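Local coordinates for protein oxidoreductase (Listeria innocua, PDB 3E18) that binds NAD in a Rossmann-fold domain and probably acts as a dehydrogenase of the GFO/IDH/MocA family, its substrate not being established, at residues D130-I134 with R238-K242; V193-S197 with R346-S350. All coordinates share one frame; numbering follows the deposited sequence.

Contact 1. Residues D130-I134 with R238-K242; sequences DFLII and RWYVK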
loop_
_atom_site.group_PDB
_atom_site.type_symbol
_atom_site.label_atom_id
_atom_site.label_comp_id
_atom_site.label_asym_id
_atom_site.label_seq_id
_atom_site.Cartn_x
_atom_site.Cartn_y
_atom_site.Cartn_z
ATOM N N ASP A 130 13.612 -1.697 16.219
ATOM C CA ASP A 130 12.264 -1.680 15.632
ATOM C C ASP A 130 11.892 -3.024 14.996
ATOM O O ASP A 130 10.778 -3.511 15.180
ATOM C CB ASP A 130 12.140 -0.571 14.600
ATOM C CG ASP A 130 13.134 -0.710 13.467
ATOM O OD1 ASP A 130 14.358 -0.692 13.723
ATOM O OD2 ASP A 130 12.687 -0.811 12.317
ATOM N N PHE A 131 12.830 -3.619 14.265
ATOM C CA PHE A 131 12.588 -4.914 13.630
ATOM C C PHE A 131 12.441 -6.024 14.671
ATOM O O PHE A 131 11.618 -6.928 14.515
ATOM C CB PHE A 131 13.711 -5.245 12.617
ATOM C CG PHE A 131 13.707 -6.685 12.182
ATOM C CD1 PHE A 131 12.644 -7.185 11.431
ATOM C CD2 PHE A 131 14.738 -7.538 12.546
ATOM C CE1 PHE A 131 12.594 -8.542 11.047
ATOM C CE2 PHE A 131 14.704 -8.913 12.157
ATOM C CZ PHE A 131 13.630 -9.396 11.408
ATOM N N LEU A 132 13.248 -5.965 15.731
ATOM C CA LEU A 132 13.189 -6.977 16.781
ATOM C C LEU A 132 11.896 -6.910 17.615
ATOM O O LEU A 132 11.416 -7.947 18.099
ATOM C CB LEU A 132 14.449 -6.947 17.656
ATOM C CG LEU A 132 15.746 -7.388 16.941
ATOM C CD1 LEU A 132 16.956 -7.257 17.859
ATOM C CD2 LEU A 132 15.653 -8.811 16.379
ATOM N N ILE A 133 11.322 -5.712 17.730
ATOM C CA ILE A 133 9.938 -5.550 18.252
ATOM C C ILE A 133 8.925 -6.320 17.391
ATOM O O ILE A 133 8.112 -7.070 17.926
ATOM C CB ILE A 133 9.544 -4.066 18.396
ATOM C CG1 ILE A 133 10.379 -3.406 19.495
ATOM C CG2 ILE A 133 8.054 -3.902 18.725
ATOM C CD1 ILE A 133 10.287 -1.899 19.515
ATOM N N ILE A 134 9.004 -6.170 16.065
ATOM C CA ILE A 134 8.124 -6.917 15.150
ATOM C C ILE A 134 8.348 -8.435 15.255
ATOM O O ILE A 134 7.392 -9.236 15.217
ATOM C CB ILE A 134 8.304 -6.437 13.662
ATOM C CG1 ILE A 134 8.092 -4.911 13.552
ATOM C CG2 ILE A 134 7.350 -7.145 12.727
ATOM C CD1 ILE A 134 6.678 -4.439 13.922
ATOM N N ARG A 238 7.138 3.520 9.904
ATOM C CA ARG A 238 8.184 2.533 9.670
ATOM C C ARG A 238 7.573 1.130 9.549
ATOM O O ARG A 238 7.919 0.393 8.632
ATOM C CB ARG A 238 9.237 2.618 10.784
ATOM C CG ARG A 238 10.351 1.581 10.734
ATOM C CD ARG A 238 11.311 1.736 9.565
ATOM N NE ARG A 238 12.190 0.575 9.486
ATOM C CZ ARG A 238 11.906 -0.565 8.861
ATOM N NH1 ARG A 238 10.770 -0.727 8.190
ATOM N NH2 ARG A 238 12.788 -1.543 8.884
ATOM N N TRP A 239 6.654 0.783 10.450
ATOM C CA TRP A 239 6.012 -0.560 10.436
ATOM C C TRP A 239 4.504 -0.422 10.592
ATOM O O TRP A 239 4.033 0.415 11.356
ATOM C CB TRP A 239 6.553 -1.406 11.585
ATOM C CG TRP A 239 7.984 -1.894 11.385
ATOM C CD1 TRP A 239 9.124 -1.348 11.909
ATOM C CD2 TRP A 239 8.392 -3.025 10.625
ATOM N NE1 TRP A 239 10.231 -2.072 11.513
ATOM C CE2 TRP A 239 9.803 -3.113 10.728
ATOM C CE3 TRP A 239 7.701 -3.990 9.874
ATOM C CZ2 TRP A 239 10.538 -4.121 10.098
ATOM C CZ3 TRP A 239 8.426 -4.983 9.241
ATOM C CH2 TRP A 239 9.829 -5.046 9.352
ATOM N N TYR A 240 3.744 -1.228 9.857
ATOM C CA TYR A 240 2.309 -1.304 10.048
ATOM C C TYR A 240 1.990 -2.764 9.810
ATOM O O TYR A 240 2.206 -3.279 8.716
ATOM C CB TYR A 240 1.554 -0.400 9.067
ATOM C CG TYR A 240 0.026 -0.485 9.167
ATOM C CD1 TYR A 240 -0.680 0.210 10.161
ATOM C CD2 TYR A 240 -0.702 -1.262 8.265
ATOM C CE1 TYR A 240 -2.080 0.131 10.247
ATOM C CE2 TYR A 240 -2.098 -1.344 8.339
ATOM C CZ TYR A 240 -2.778 -0.656 9.335
ATOM O OH TYR A 240 -4.154 -0.742 9.392
ATOM N N VAL A 241 1.526 -3.438 10.849
ATOM C CA VAL A 241 1.389 -4.902 10.784
ATOM C C VAL A 241 0.003 -5.352 11.209
ATOM O O VAL A 241 -0.585 -4.778 12.098
ATOM C CB VAL A 241 2.504 -5.629 11.615
ATOM C CG1 VAL A 241 3.903 -5.418 10.979
ATOM C CG2 VAL A 241 2.523 -5.161 13.083
ATOM N N LYS A 242 -0.510 -6.410 10.582
ATOM C CA LYS A 242 -1.869 -6.841 10.826
ATOM C C LYS A 242 -1.868 -8.310 11.156
ATOM O O LYS A 242 -1.164 -9.084 10.515
ATOM C CB LYS A 242 -2.734 -6.636 9.572
ATOM C CG LYS A 242 -2.984 -5.175 9.192
ATOM C CD LYS A 242 -3.882 -5.075 7.946
ATOM C CE LYS A 242 -5.346 -5.335 8.296
ATOM N NZ LYS A 242 -6.111 -5.644 7.052
HETATM O O HOH W 1 14.981 -1.550 10.671
#
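The indole of W239 lies between I134 on one face and the guanidinium of R238 on the other, with D130 at its edge. I134 comes down over the pyrrole part: its CG1 sits 3.6 Å from the centroid of the five-membered ring and 17° off the ring normal, a CH-pi contact. CG1 stands anti to the carbonyl carbon (chi1 -55°), and the next bond turns CD1 on toward V241, whose CG1 is 4.2 Å from I134 CD1. F131 adds a second apolar touch, the edge of its ring meeting the benzo part of the indole with F131 CD1 3.9 Å from W239 CZ2.

The polar end gathers on a single oxygen. W239 NE1 donates to D130 OD2 at 2.9 Å; the acceptor lies nearly in the indole plane and is approached from its anti side, somewhat out of the carboxylate plane. R238 NE is 3.2 Å from D130 OD2, but the oxygen stands well off the guanidinium plane, leaving a salt bridge of charges alone. A water completes the link, giving a hydrogen to D130 OD2 and accepting one from R238 NH2 at 2.8 Å. R238 can reach back over the indole because its chain bends at chi2 (68°), and S151 OG holds its NH1.

Helix 173-188 closes in through Q184 and F187, while L149 and I250 meet I134. R238 and W239 together face I250 as a classic beta bulge, at the start of a strand whose mixed sheet is packed by helix 129-140, the alpha/beta layering of the GFO/IDH/MocA C-terminal domain.

Contact 2. Residues V193-S197 with R346-S350; sequences VKSVS and RTVHS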
loop_
_atom_site.group_PDB
_atom_site.type_symbol
_atom_site.label_atom_id
_atom_site.label_comp_id
_atom_site.label_asym_id
_atom_site.label_seq_id
_atom_site.Cartn_x
_atom_site.Cartn_y
_atom_site.Cartn_z
ATOM N N VAL A 193 8.764 -17.333 -1.134
ATOM C CA VAL A 193 8.040 -16.314 -1.893
ATOM C C VAL A 193 7.291 -16.983 -3.046
ATOM O O VAL A 193 7.877 -17.760 -3.794
ATOM C CB VAL A 193 8.991 -15.216 -2.421
ATOM C CG1 VAL A 193 8.264 -14.251 -3.351
ATOM C CG2 VAL A 193 9.602 -14.457 -1.264
ATOM N N LYS A 194 5.994 -16.694 -3.145
ATOM C CA LYS A 194 5.133 -17.173 -4.215
ATOM C C LYS A 194 5.079 -16.170 -5.368
ATOM O O LYS A 194 5.185 -16.557 -6.531
ATOM C CB LYS A 194 3.724 -17.431 -3.681
ATOM C CG LYS A 194 2.850 -18.258 -4.618
ATOM C CD LYS A 194 1.382 -17.858 -4.537
ATOM C CE LYS A 194 0.607 -18.705 -3.549
ATOM N NZ LYS A 194 0.368 -20.083 -4.070
ATOM N N SER A 195 4.918 -14.881 -5.058
ATOM C CA SER A 195 4.810 -13.878 -6.114
ATOM C C SER A 195 5.300 -12.503 -5.685
ATOM O O SER A 195 5.342 -12.198 -4.494
ATOM C CB SER A 195 3.361 -13.786 -6.605
ATOM O OG SER A 195 2.498 -13.257 -5.603
ATOM N N VAL A 196 5.667 -11.683 -6.670
ATOM C CA VAL A 196 6.188 -10.320 -6.443
ATOM C C VAL A 196 5.684 -9.414 -7.556
ATOM O O VAL A 196 5.818 -9.754 -8.735
ATOM C CB VAL A 196 7.743 -10.270 -6.561
ATOM C CG1 VAL A 196 8.290 -8.937 -6.061
ATOM C CG2 VAL A 196 8.396 -11.413 -5.849
ATOM N N SER A 197 5.137 -8.251 -7.200
ATOM C CA SER A 197 4.899 -7.209 -8.184
ATOM C C SER A 197 5.670 -6.021 -7.623
ATOM O O SER A 197 5.891 -5.957 -6.428
ATOM C CB SER A 197 3.410 -6.886 -8.280
ATOM O OG SER A 197 2.892 -6.346 -7.078
ATOM N N ARG A 346 4.749 -6.733 -14.716
ATOM C CA ARG A 346 4.041 -7.969 -14.511
ATOM C C ARG A 346 4.263 -8.440 -13.084
ATOM O O ARG A 346 5.076 -7.867 -12.353
ATOM C CB ARG A 346 4.544 -9.022 -15.488
ATOM C CG ARG A 346 3.998 -8.873 -16.911
ATOM C CD ARG A 346 4.081 -10.208 -17.640
ATOM N NE ARG A 346 3.415 -10.198 -18.944
ATOM C CZ ARG A 346 2.136 -10.515 -19.146
ATOM N NH1 ARG A 346 1.350 -10.849 -18.127
ATOM N NH2 ARG A 346 1.638 -10.495 -20.376
ATOM N N THR A 347 3.499 -9.453 -12.691
ATOM C CA THR A 347 3.667 -10.101 -11.403
ATOM C C THR A 347 4.475 -11.371 -11.646
ATOM O O THR A 347 4.070 -12.247 -12.414
ATOM C CB THR A 347 2.315 -10.446 -10.737
ATOM O OG1 THR A 347 1.530 -9.259 -10.617
ATOM C CG2 THR A 347 2.540 -11.031 -9.335
ATOM N N VAL A 348 5.614 -11.455 -10.980
ATOM C CA VAL A 348 6.572 -12.534 -11.181
ATOM C C VAL A 348 6.252 -13.658 -10.210
ATOM O O VAL A 348 6.139 -13.421 -9.024
ATOM C CB VAL A 348 8.008 -11.990 -10.978
ATOM C CG1 VAL A 348 9.034 -13.109 -10.805
ATOM C CG2 VAL A 348 8.385 -11.101 -12.147
ATOM N N HIS A 349 6.091 -14.877 -10.719
ATOM C CA HIS A 349 5.816 -16.039 -9.876
ATOM C C HIS A 349 7.039 -16.943 -9.684
ATOM O O HIS A 349 7.800 -17.163 -10.625
ATOM C CB HIS A 349 4.636 -16.820 -10.445
ATOM C CG HIS A 349 3.417 -15.979 -10.638
ATOM N ND1 HIS A 349 3.119 -15.361 -11.834
ATOM C CD2 HIS A 349 2.441 -15.618 -9.774
ATOM C CE1 HIS A 349 2.000 -14.670 -11.702
ATOM N NE2 HIS A 349 1.566 -14.813 -10.464
ATOM N N SER A 350 7.178 -17.476 -8.463
ATOM C CA SER A 350 8.430 -18.054 -7.911
ATOM C C SER A 350 9.502 -16.973 -7.721
ATOM O O SER A 350 10.416 -17.109 -6.890
ATOM C CB SER A 350 8.972 -19.227 -8.745
ATOM O OG SER A 350 7.942 -20.166 -9.018
#
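S195 and H349 stand side by side on one face of the sheet, where S195 CB comes within 3.8 Å of H349 CD2, oblique to the imidazole. They form an antiparallel non-hydrogen-bonded pair, and both polar ends turn to N345 of the second subunit: S195 OG hydrogen-bonds its ND2 and H349 NE2 its backbone O. A chi1 of -55° sets CG of H349 beside its backbone N, and the turn about chi2 (94°) brings CD2 round to S195.

V196 and V348 lie on the other face, against helix 325-344, where L334 and I338 meet V196 while A337 and E340 meet V348. Their backbones pair reciprocally: V348 N donates to V196 O (2.8 Å) and V196 N to V348 O (3.0 Å), the two bonds of an antiparallel hydrogen-bonded pair. S350 N hydrogen-bonds K194 O at 2.9 Å, from above the carbonyl plane.

T347 lays CG2 against the backbone of V196, 3.6 Å from V196 O, while its OG1 lies 3.8 Å from S197 CB and hydrogen-bonds T347 OG1 of the second subunit. The short C-terminal strand is thus the last strand of the mixed sheet within this chain, paired antiparallel with strand 193-201 of the GFO/IDH/MocA C-terminal domain, where the second subunit packs.

In the fold
Both contacts reach the same mixed sheet, one on its face and the other at its end. Contact 1 is buried and sets a helix against a face near the middle of the sheet; contact 2 lies at the surface and extends the sheet at its edge within this chain, its centre about 23 Å from that of contact 1. Side chains do the work in contact 1, around an aromatic ring and a shared carboxylate oxygen, whereas main-chain hydrogen bonds dominate contact 2. The second subunit reaches both: in contact 1 it meets Y240 and K242, beyond the side chains that join helix to strand, while in contact 2 it engages the paired residues themselves.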